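Local coordinates for protein relik capsid n-terminal domain (Oryctolagus cuniculus, PDB 2XGU) that probably assembles, as the N-terminal domain of a lentiviral capsid protein, into the shell that encloses the genome of an ancient rabbit retrovirus, at residues A[21-26]-A[58-63]. Residues are numbered along the deposited sequence; the frame is centred on the assembly and turned at random.
Sequences AWLKQV and VTPGFA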
ATOM      1  N   ALA A  21      11.311  18.487   9.999  1.00 16.22           N
ATOM      2  CA  ALA A  21      10.101  18.752   9.228  1.00 14.10           C
ATOM      3  C   ALA A  21       9.114  17.573   9.259  1.00 13.11           C
ATOM      4  O   ALA A  21       7.900  17.773   9.390  1.00 15.29           O
ATOM      5  CB  ALA A  21      10.472  19.120   7.794  1.00 14.83           C
ATOM      6  N   TRP A  22       9.639  16.358   9.136  1.00 13.66           N
ATOM      7  CA  TRP A  22       8.832  15.153   9.247  1.00 13.86           C
ATOM      8  C   TRP A  22       8.186  15.066  10.629  1.00 15.74           C
ATOM      9  O   TRP A  22       6.994  14.783  10.750  1.00 14.28           O
ATOM     10  CB  TRP A  22       9.706  13.921   9.006  1.00 12.85           C
ATOM     11  CG  TRP A  22       9.062  12.622   9.433  1.00 10.90           C
ATOM     12  CD1 TRP A  22       9.482  11.809  10.450  1.00 14.13           C
ATOM     13  CD2 TRP A  22       7.885  12.003   8.887  1.00 12.03           C
ATOM     14  NE1 TRP A  22       8.659  10.718  10.556  1.00 14.27           N
ATOM     15  CE2 TRP A  22       7.674  10.806   9.611  1.00 15.14           C
ATOM     16  CE3 TRP A  22       7.012  12.325   7.838  1.00 13.00           C
ATOM     17  CZ2 TRP A  22       6.606   9.943   9.344  1.00 17.16           C
ATOM     18  CZ3 TRP A  22       5.946  11.454   7.568  1.00 15.99           C
ATOM     19  CH2 TRP A  22       5.757  10.284   8.323  1.00 16.97           C
ATOM     20  N   LEU A  23       8.969  15.328  11.670  1.00 14.36           N
ATOM     21  CA  LEU A  23       8.427  15.277  13.025  1.00 16.79           C
ATOM     22  C   LEU A  23       7.306  16.295  13.250  1.00 17.67           C
ATOM     23  O   LEU A  23       6.304  15.975  13.895  1.00 19.01           O
ATOM     24  CB  LEU A  23       9.537  15.433  14.071  1.00 17.86           C
ATOM     25  CG  LEU A  23      10.525  14.267  14.074  1.00 19.82           C
ATOM     26  CD1 LEU A  23      11.630  14.500  15.100  1.00 22.04           C
ATOM     27  CD2 LEU A  23       9.821  12.941  14.334  1.00 22.25           C
ATOM     28  N   LYS A  24       7.457  17.509  12.714  1.00 15.94           N
ATOM     29  CA  LYS A  24       6.404  18.515  12.829  1.00 16.06           C
ATOM     30  C   LYS A  24       5.138  18.063  12.099  1.00 18.73           C
ATOM     31  O   LYS A  24       4.032  18.260  12.587  1.00 21.18           O
ATOM     32  CB  LYS A  24       6.872  19.867  12.293  1.00 21.02           C
ATOM     33  CG  LYS A  24       7.840  20.601  13.216  1.00 27.80           C
ATOM     34  N   GLN A  25       5.310  17.440  10.935  1.00 17.06           N
ATOM     35  CA  GLN A  25       4.176  16.944  10.156  1.00 19.85           C
ATOM     36  C   GLN A  25       3.401  15.923  10.975  1.00 18.40           C
ATOM     37  O   GLN A  25       2.181  16.002  11.077  1.00 20.23           O
ATOM     38  CB  GLN A  25       4.649  16.336   8.824  1.00 17.16           C
ATOM     39  CG  GLN A  25       3.572  15.650   7.992  1.00 18.51           C
ATOM     40  CD  GLN A  25       2.485  16.593   7.525  1.00 20.09           C
ATOM     41  OE1 GLN A  25       2.721  17.787   7.335  1.00 20.56           O
ATOM     42  NE2 GLN A  25       1.277  16.061   7.347  1.00 19.26           N
ATOM     43  N   VAL A  26       4.113  14.966  11.570  1.00 16.13           N
ATOM     44  CA  VAL A  26       3.475  13.952  12.398  1.00 18.41           C
ATOM     45  C   VAL A  26       2.804  14.573  13.621  1.00 21.39           C
ATOM     46  O   VAL A  26       1.651  14.267  13.919  1.00 21.37           O
ATOM     47  CB  VAL A  26       4.467  12.851  12.824  1.00 15.57           C
ATOM     48  CG1 VAL A  26       3.817  11.856  13.776  1.00 19.24           C
ATOM     49  CG2 VAL A  26       4.998  12.117  11.593  1.00 15.63           C
ATOM     50  N   VAL A  58      12.620   7.656  14.900  1.00 15.12           N
ATOM     51  CA  VAL A  58      12.710   8.918  15.638  1.00 16.10           C
ATOM     52  C   VAL A  58      11.341   9.537  15.881  1.00 16.27           C
ATOM     53  O   VAL A  58      11.225  10.538  16.586  1.00 18.03           O
ATOM     54  CB  VAL A  58      13.621   9.961  14.937  1.00 21.96           C
ATOM     55  CG1 VAL A  58      15.034   9.426  14.789  1.00 38.05           C
ATOM     56  CG2 VAL A  58      13.022  10.385  13.602  1.00 21.45           C
ATOM     57  N   THR A  59      10.296   8.929  15.331  1.00 17.44           N
ATOM     58  CA  THR A  59       8.957   9.453  15.539  1.00 19.36           C
ATOM     59  C   THR A  59       8.441   9.095  16.933  1.00 19.92           C
ATOM     60  O   THR A  59       8.323   7.918  17.260  1.00 24.11           O
ATOM     61  CB  THR A  59       8.003   8.940  14.460  1.00 25.69           C
ATOM     62  OG1 THR A  59       8.567   9.205  13.163  1.00 24.61           O
ATOM     63  CG2 THR A  59       6.645   9.614  14.584  1.00 30.46           C
ATOM     64  N   PRO A  60       8.165  10.112  17.777  1.00 23.82           N
ATOM     65  CA  PRO A  60       7.665   9.858  19.132  1.00 23.63           C
ATOM     66  C   PRO A  60       6.147   9.767  19.147  1.00 29.79           C
ATOM     67  O   PRO A  60       5.493  10.239  18.208  1.00 32.99           O
ATOM     68  CB  PRO A  60       8.098  11.113  19.892  1.00 27.07           C
ATOM     69  CG  PRO A  60       7.962  12.187  18.873  1.00 25.70           C
ATOM     70  CD  PRO A  60       8.389  11.555  17.552  1.00 25.36           C
ATOM     71  N   GLY A  61       5.603   9.165  20.199  1.00 31.05           N
ATOM     72  CA  GLY A  61       4.167   9.062  20.377  1.00 35.18           C
ATOM     73  C   GLY A  61       3.515   8.150  19.359  1.00 39.07           C
ATOM     74  O   GLY A  61       4.182   7.324  18.730  1.00 40.70           O
ATOM     75  N   PHE A  62       2.203   8.298  19.202  1.00 39.22           N
ATOM     76  CA  PHE A  62       1.439   7.495  18.249  1.00 36.80           C
ATOM     77  C   PHE A  62       1.806   6.014  18.342  1.00 38.89           C
ATOM     78  O   PHE A  62       1.877   5.312  17.332  1.00 34.14           O
ATOM     79  CB  PHE A  62       1.630   8.032  16.825  1.00 31.14           C
ATOM     80  CG  PHE A  62       1.140   9.445  16.647  1.00 39.08           C
ATOM     81  CD1 PHE A  62      -0.211   9.705  16.481  1.00 38.04           C
ATOM     82  CD2 PHE A  62       2.025  10.513  16.666  1.00 33.84           C
ATOM     83  CE1 PHE A  62      -0.667  11.003  16.327  1.00 44.97           C
ATOM     84  CE2 PHE A  62       1.572  11.811  16.513  1.00 27.30           C
ATOM     85  CZ  PHE A  62       0.228  12.057  16.342  1.00 37.51           C
ATOM     86  N   ALA A  63       2.022   5.546  19.571  1.00 39.30           N
ATOM     87  CA  ALA A  63       2.445   4.173  19.817  1.00 38.37           C
ATOM     88  C   ALA A  63       1.474   3.149  19.239  1.00 32.82           C
ATOM     89  O   ALA A  63       1.895   2.163  18.637  1.00 31.27           O
ATOM     90  CB  ALA A  63       2.642   3.936  21.304  1.00 42.23           C
TER
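Thr-59 OG1 is held by two hydrogen bonds: it accepts one from the indole of Trp-22 and makes the other with the carbonyl oxygen of Leu-55, one turn back in helix 49-57. Trp-22 NE1 lies 3.0 Å from Thr-59 OG1, with an N-H···O angle of 151° and the oxygen only 19° out of the ring plane, so the N-H points outward from the indole edge, nearly in the ring plane, at the hydroxyl oxygen. Two torsions set this up: Trp-22 CG stands anti to its backbone N (chi1 165°), and Thr-59 OG1 is anti to its carbonyl carbon. That threonine torsion also turns CG2 to Val-26, 3.7 Å from its CG1. Val-26 CG1 then reaches Phe-62 CE2 at 3.5 Å, obliquely to the ring, while Val-26 CG2 lies 3.5 Å above the indole plane near its rim. Within the mostly helical fold of retroviral capsid N-terminal domains, these contacts join helix 16-29 to the linker between helices 49-57 and 63-83; Phe-62 is the N-cap residue of the latter. Farther round helix 16-29, Leu-23 lays CD2 against the linker backbone, 3.6 Å from Val-58 O, and 3.8 Å from Pro-60 CD. Phe-40 of helix 34-43 meets the indole with its ring plane steeply inclined to it.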